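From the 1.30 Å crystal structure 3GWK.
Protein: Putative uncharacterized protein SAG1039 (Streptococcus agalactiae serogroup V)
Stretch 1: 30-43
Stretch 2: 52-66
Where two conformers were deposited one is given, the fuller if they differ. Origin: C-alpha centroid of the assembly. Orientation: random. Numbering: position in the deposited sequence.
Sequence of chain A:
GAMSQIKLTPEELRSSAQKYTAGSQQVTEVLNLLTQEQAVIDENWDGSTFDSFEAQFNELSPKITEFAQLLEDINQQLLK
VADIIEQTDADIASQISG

Stretch 1 (30-43) VLNLLTQEQAVIDE
Stretch 2, residues 52-66: SFEAQFNELSPKITE

Two reciprocal knobs, Leu31 and Phe57, form the apolar centre of the contact between helices 30-43 and 52-66. Leu31 (chi1 t, chi2 p) points toward the second helix and sits among Phe57, Ser61, Ile64 and Thr65; its CD1 lies 4.1 Å from Phe57 CZ and its CD2 4.1 Å from Ile64 CB. Phe57 (chi1 t, chi2 -77°) enters the complementary hole formed by Leu31, Leu34, Thr35 and Gln38. Gln38, with chi1 and chi2 both m, lays its aliphatic portion over one ring face, CG standing 3.6 Å from the Phe57 ring centroid and only 3° off the normal, a CH-pi contact. Leu34 CB approaches Phe57 CE2 at 4.1 Å, whereas Thr35 OG1 meets the ring edge, 3.8 Å from Phe57 CE1.

The helices run nearly antiparallel, at 159° between their N-to-C directions, with axes 10.8 Å apart at closest approach. Leu31 CA lies 7.3 Å from Ile64 CA and Gln38 CA 7.4 Å from Glu54 CA, which fixes the register. Both segments are helical, most residues near -65/-40, with departures at Leu34 (-78/-24) and Glu43 (-84/-21) and, before the kink, at Leu60 (-85/-30) and Ser61 (-44/-52). The second is kinked at Pro62, whose ring nitrogen has no hydrogen to donate, and Lys63 N also lacks its regular bond to the preceding turn, keeping a weak one to Leu60 O at 2.9 Å. The contact buries 430 Å², both sides summed.

No direct hydrogen bond joins the helices; waters bridge their polar margin instead. One lies 2.6 Å from Thr35 OG1, to which it donates, and 2.9 Å from Ser61 OG. Thr35 OG1 (chi1 m) in turn donates to Leu31 O at 2.8 Å. Another water donates to both Gln38 OE1 (3.0 Å) and Asn58 OD1 (2.9 Å), satisfying two carbonyl oxygens at once. Farther out, Asp42 OD2 and Glu54 OE2 stand 3.6 Å apart, a close approach of like charges at the outer end of the contact.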

# COMPACT_ATOMS: atom_id res chain seq x y z
N VAL A 30 -1.78 -5.69 2.79
CA VAL A 30 -2.88 -4.80 3.17
C VAL A 30 -4.03 -4.99 2.17
O VAL A 30 -5.20 -5.15 2.56
CB VAL A 30 -2.46 -3.34 3.24
CG1 VAL A 30 -3.74 -2.44 3.41
CG2 VAL A 30 -1.51 -3.10 4.37
N LEU A 31 -3.70 -4.96 0.90
CA LEU A 31 -4.78 -5.05 -0.11
C LEU A 31 -5.51 -6.40 -0.00
O LEU A 31 -6.73 -6.46 -0.05
CB LEU A 31 -4.20 -4.85 -1.49
CG LEU A 31 -5.27 -4.84 -2.61
CD1 LEU A 31 -6.24 -3.67 -2.47
CD2 LEU A 31 -4.54 -4.81 -3.95
N ASN A 32 -4.78 -7.48 0.20
CA ASN A 32 -5.41 -8.75 0.27
C ASN A 32 -6.37 -8.85 1.51
O ASN A 32 -7.51 -9.31 1.41
CB ASN A 32 -4.38 -9.86 0.15
CG ASN A 32 -3.50 -9.81 -1.23
OD1 ASN A 32 -3.75 -9.13 -2.30
ND2 ASN A 32 -2.43 -10.56 -1.14
N LEU A 33 -5.87 -8.36 2.66
CA LEU A 33 -6.64 -8.38 3.86
C LEU A 33 -7.95 -7.60 3.74
O LEU A 33 -9.04 -8.06 4.15
CB LEU A 33 -5.84 -7.80 5.04
CG LEU A 33 -6.57 -7.80 6.34
CD1 LEU A 33 -6.64 -9.26 6.85
CD2 LEU A 33 -5.89 -6.88 7.31
N LEU A 34 -7.83 -6.39 3.23
CA LEU A 34 -8.99 -5.50 3.14
C LEU A 34 -9.94 -5.85 1.97
O LEU A 34 -11.12 -5.53 2.06
CB LEU A 34 -8.54 -4.06 3.07
CG LEU A 34 -7.78 -3.61 4.37
CD1 LEU A 34 -7.39 -2.19 4.28
CD2 LEU A 34 -8.68 -3.85 5.62
N THR A 35 -9.42 -6.52 0.95
CA THR A 35 -10.30 -7.11 -0.03
C THR A 35 -11.21 -8.13 0.62
O THR A 35 -12.43 -8.19 0.30
CB THR A 35 -9.49 -7.72 -1.20
OG1 THR A 35 -8.84 -6.66 -1.84
CG2 THR A 35 -10.44 -8.41 -2.23
N GLN A 36 -10.66 -8.93 1.54
CA GLN A 36 -11.53 -9.88 2.25
C GLN A 36 -12.53 -9.12 3.10
O GLN A 36 -13.67 -9.49 3.14
CB GLN A 36 -10.74 -10.88 3.15
CG GLN A 36 -9.79 -11.76 2.43
CD GLN A 36 -9.03 -12.65 3.43
OE1 GLN A 36 -9.31 -12.66 4.66
NE2 GLN A 36 -8.11 -13.45 2.89
N GLU A 37 -12.04 -8.10 3.83
CA GLU A 37 -13.01 -7.34 4.68
C GLU A 37 -14.12 -6.70 3.85
O GLU A 37 -15.30 -6.68 4.25
CB GLU A 37 -12.27 -6.23 5.48
CG GLU A 37 -11.32 -6.80 6.55
CD GLU A 37 -12.07 -7.70 7.54
OE1 GLU A 37 -12.97 -7.23 8.26
OE2 GLU A 37 -11.70 -8.88 7.60
N GLN A 38 -13.79 -6.21 2.67
CA GLN A 38 -14.80 -5.62 1.81
C GLN A 38 -15.90 -6.65 1.49
O GLN A 38 -17.09 -6.31 1.47
CB GLN A 38 -14.19 -5.11 0.48
CG GLN A 38 -13.39 -3.79 0.62
CD GLN A 38 -14.31 -2.60 0.84
OE1 GLN A 38 -14.89 -2.01 -0.13
NE2 GLN A 38 -14.38 -2.18 2.04
N ALA A 39 -15.48 -7.90 1.21
CA ALA A 39 -16.43 -8.96 0.85
C ALA A 39 -17.28 -9.34 2.05
O ALA A 39 -18.51 -9.52 1.93
CB ALA A 39 -15.63 -10.16 0.30
N VAL A 40 -16.67 -9.41 3.25
CA VAL A 40 -17.44 -9.67 4.45
C VAL A 40 -18.51 -8.59 4.68
O VAL A 40 -19.66 -8.91 5.00
CB VAL A 40 -16.57 -9.86 5.70
CG1 VAL A 40 -17.44 -10.04 6.94
CG2 VAL A 40 -15.58 -11.01 5.53
N ILE A 41 -18.13 -7.35 4.51
CA ILE A 41 -19.08 -6.26 4.70
C ILE A 41 -20.19 -6.34 3.68
O ILE A 41 -21.38 -6.16 3.98
CB ILE A 41 -18.36 -4.92 4.66
CG1 ILE A 41 -17.56 -4.73 5.99
CG2 ILE A 41 -19.35 -3.71 4.49
CD1 ILE A 41 -16.46 -3.72 5.95
N ASP A 42 -19.83 -6.64 2.47
CA ASP A 42 -20.81 -6.71 1.42
C ASP A 42 -21.88 -7.79 1.68
O ASP A 42 -23.08 -7.60 1.40
CB ASP A 42 -20.10 -6.93 0.10
CG ASP A 42 -21.07 -6.99 -1.08
OD1 ASP A 42 -20.97 -7.97 -1.86
OD2 ASP A 42 -21.92 -6.05 -1.21
N GLU A 43 -21.43 -8.92 2.22
CA GLU A 43 -22.27 -10.09 2.35
C GLU A 43 -23.09 -10.01 3.61
O GLU A 43 -24.12 -10.68 3.75
CB GLU A 43 -21.37 -11.35 2.39
CG GLU A 43 -20.59 -11.48 1.07
CD GLU A 43 -19.45 -12.54 1.07
OE1 GLU A 43 -19.32 -13.28 2.10
OE2 GLU A 43 -18.71 -12.60 0.03
N SER A 52 -20.88 3.39 -2.30
CA SER A 52 -19.89 4.31 -2.83
C SER A 52 -18.47 3.89 -2.42
O SER A 52 -17.55 3.88 -3.22
CB SER A 52 -20.16 5.72 -2.39
OG SER A 52 -19.18 6.59 -2.90
N PHE A 53 -18.26 3.54 -1.16
CA PHE A 53 -16.97 2.97 -0.75
C PHE A 53 -16.62 1.69 -1.55
O PHE A 53 -15.44 1.49 -1.87
CB PHE A 53 -17.03 2.60 0.73
CG PHE A 53 -17.00 3.79 1.71
CD1 PHE A 53 -16.45 5.01 1.35
CD2 PHE A 53 -17.53 3.65 2.96
CE1 PHE A 53 -16.38 6.07 2.28
CE2 PHE A 53 -17.46 4.70 3.88
CZ PHE A 53 -16.92 5.89 3.53
N GLU A 54 -17.61 0.85 -1.83
CA GLU A 54 -17.34 -0.33 -2.65
C GLU A 54 -16.80 0.06 -4.01
O GLU A 54 -15.81 -0.51 -4.49
CB GLU A 54 -18.60 -1.21 -2.76
CG GLU A 54 -18.53 -2.35 -3.79
CD GLU A 54 -19.78 -3.25 -3.82
OE1 GLU A 54 -20.90 -2.78 -4.14
OE2 GLU A 54 -19.61 -4.45 -3.49
N ALA A 55 -17.46 0.99 -4.69
CA ALA A 55 -17.04 1.41 -6.01
C ALA A 55 -15.65 2.04 -5.95
O ALA A 55 -14.82 1.77 -6.81
CB ALA A 55 -18.08 2.37 -6.59
N GLN A 56 -15.42 2.90 -4.93
CA GLN A 56 -14.12 3.59 -4.81
C GLN A 56 -13.02 2.55 -4.55
O GLN A 56 -11.95 2.61 -5.17
CB GLN A 56 -14.08 4.67 -3.73
CG GLN A 56 -15.11 5.74 -4.02
CD GLN A 56 -15.26 6.65 -2.82
OE1 GLN A 56 -16.36 6.86 -2.29
NE2 GLN A 56 -14.17 7.25 -2.43
N PHE A 57 -13.26 1.59 -3.67
CA PHE A 57 -12.27 0.59 -3.34
C PHE A 57 -11.95 -0.17 -4.64
O PHE A 57 -10.81 -0.43 -4.98
CB PHE A 57 -12.80 -0.31 -2.25
CG PHE A 57 -11.79 -1.29 -1.73
CD1 PHE A 57 -11.46 -2.43 -2.46
CD2 PHE A 57 -11.12 -1.05 -0.54
CE1 PHE A 57 -10.52 -3.30 -1.93
CE2 PHE A 57 -10.16 -1.91 -0.05
CZ PHE A 57 -9.87 -3.04 -0.72
N ASN A 58 -12.99 -0.53 -5.37
CA ASN A 58 -12.78 -1.38 -6.57
C ASN A 58 -12.08 -0.63 -7.64
O ASN A 58 -11.25 -1.22 -8.41
CB ASN A 58 -14.14 -1.83 -7.14
CG ASN A 58 -14.80 -2.87 -6.29
OD1 ASN A 58 -14.22 -3.44 -5.37
ND2 ASN A 58 -16.03 -3.09 -6.57
N GLU A 59 -12.32 0.66 -7.73
CA GLU A 59 -11.61 1.50 -8.71
C GLU A 59 -10.11 1.70 -8.34
O GLU A 59 -9.18 1.79 -9.23
CB GLU A 59 -12.25 2.87 -8.74
CG GLU A 59 -11.73 3.80 -9.79
CD GLU A 59 -12.60 5.04 -9.97
OE1 GLU A 59 -12.19 6.13 -9.50
OE2 GLU A 59 -13.69 4.89 -10.54
N LEU A 60 -9.82 1.81 -7.05
CA LEU A 60 -8.42 2.07 -6.63
C LEU A 60 -7.61 0.80 -6.53
O LEU A 60 -6.36 0.87 -6.69
CB LEU A 60 -8.47 2.76 -5.26
CG LEU A 60 -8.83 4.25 -5.39
CD1 LEU A 60 -9.13 4.79 -4.00
CD2 LEU A 60 -7.70 5.01 -6.04
N SER A 61 -8.25 -0.30 -6.21
CA SER A 61 -7.63 -1.64 -5.99
C SER A 61 -6.56 -1.97 -7.09
O SER A 61 -5.38 -2.21 -6.73
CB SER A 61 -8.63 -2.79 -5.75
OG SER A 61 -7.95 -4.09 -5.58
N PRO A 62 -6.89 -1.86 -8.38
CA PRO A 62 -5.85 -2.19 -9.38
C PRO A 62 -4.65 -1.25 -9.36
O PRO A 62 -3.56 -1.70 -9.67
CB PRO A 62 -6.59 -2.06 -10.75
CG PRO A 62 -8.00 -1.90 -10.42
CD PRO A 62 -8.20 -1.54 -9.01
N LYS A 63 -4.81 -0.00 -8.92
CA LYS A 63 -3.71 0.92 -8.75
C LYS A 63 -2.79 0.51 -7.62
O LYS A 63 -1.59 0.62 -7.72
CB LYS A 63 -4.27 2.32 -8.51
CG LYS A 63 -5.17 2.74 -9.70
CD LYS A 63 -4.28 3.52 -10.75
CE LYS A 63 -3.83 2.85 -11.95
NZ LYS A 63 -4.48 3.59 -13.09
N ILE A 64 -3.37 -0.02 -6.57
CA ILE A 64 -2.59 -0.55 -5.47
C ILE A 64 -1.79 -1.80 -5.92
O ILE A 64 -0.58 -1.93 -5.61
CB ILE A 64 -3.51 -0.89 -4.28
CG1 ILE A 64 -4.38 0.34 -3.95
CG2 ILE A 64 -2.61 -1.32 -3.09
CD1 ILE A 64 -3.66 1.70 -3.82
N THR A 65 -2.44 -2.67 -6.69
CA THR A 65 -1.73 -3.82 -7.26
C THR A 65 -0.57 -3.35 -8.16
O THR A 65 0.56 -3.87 -8.06
CB THR A 65 -2.69 -4.71 -8.00
OG1 THR A 65 -3.69 -5.20 -7.09
CG2 THR A 65 -1.96 -5.92 -8.67
N GLU A 66 -0.83 -2.36 -8.98
CA GLU A 66 0.24 -1.83 -9.85
C GLU A 66 1.37 -1.26 -9.02
O GLU A 66 2.54 -1.36 -9.39
CB GLU A 66 -0.21 -0.75 -10.83
CG GLU A 66 0.99 -0.15 -11.77
CD GLU A 66 1.79 -1.23 -12.48
OE1 GLU A 66 2.94 -1.19 -12.60
OE2 GLU A 66 1.23 -2.27 -12.82
O HOH W 1 -2.62 -7.82 -5.27
O HOH W 2 -9.27 -6.33 -4.36
O HOH W 3 -15.00 -3.74 -2.55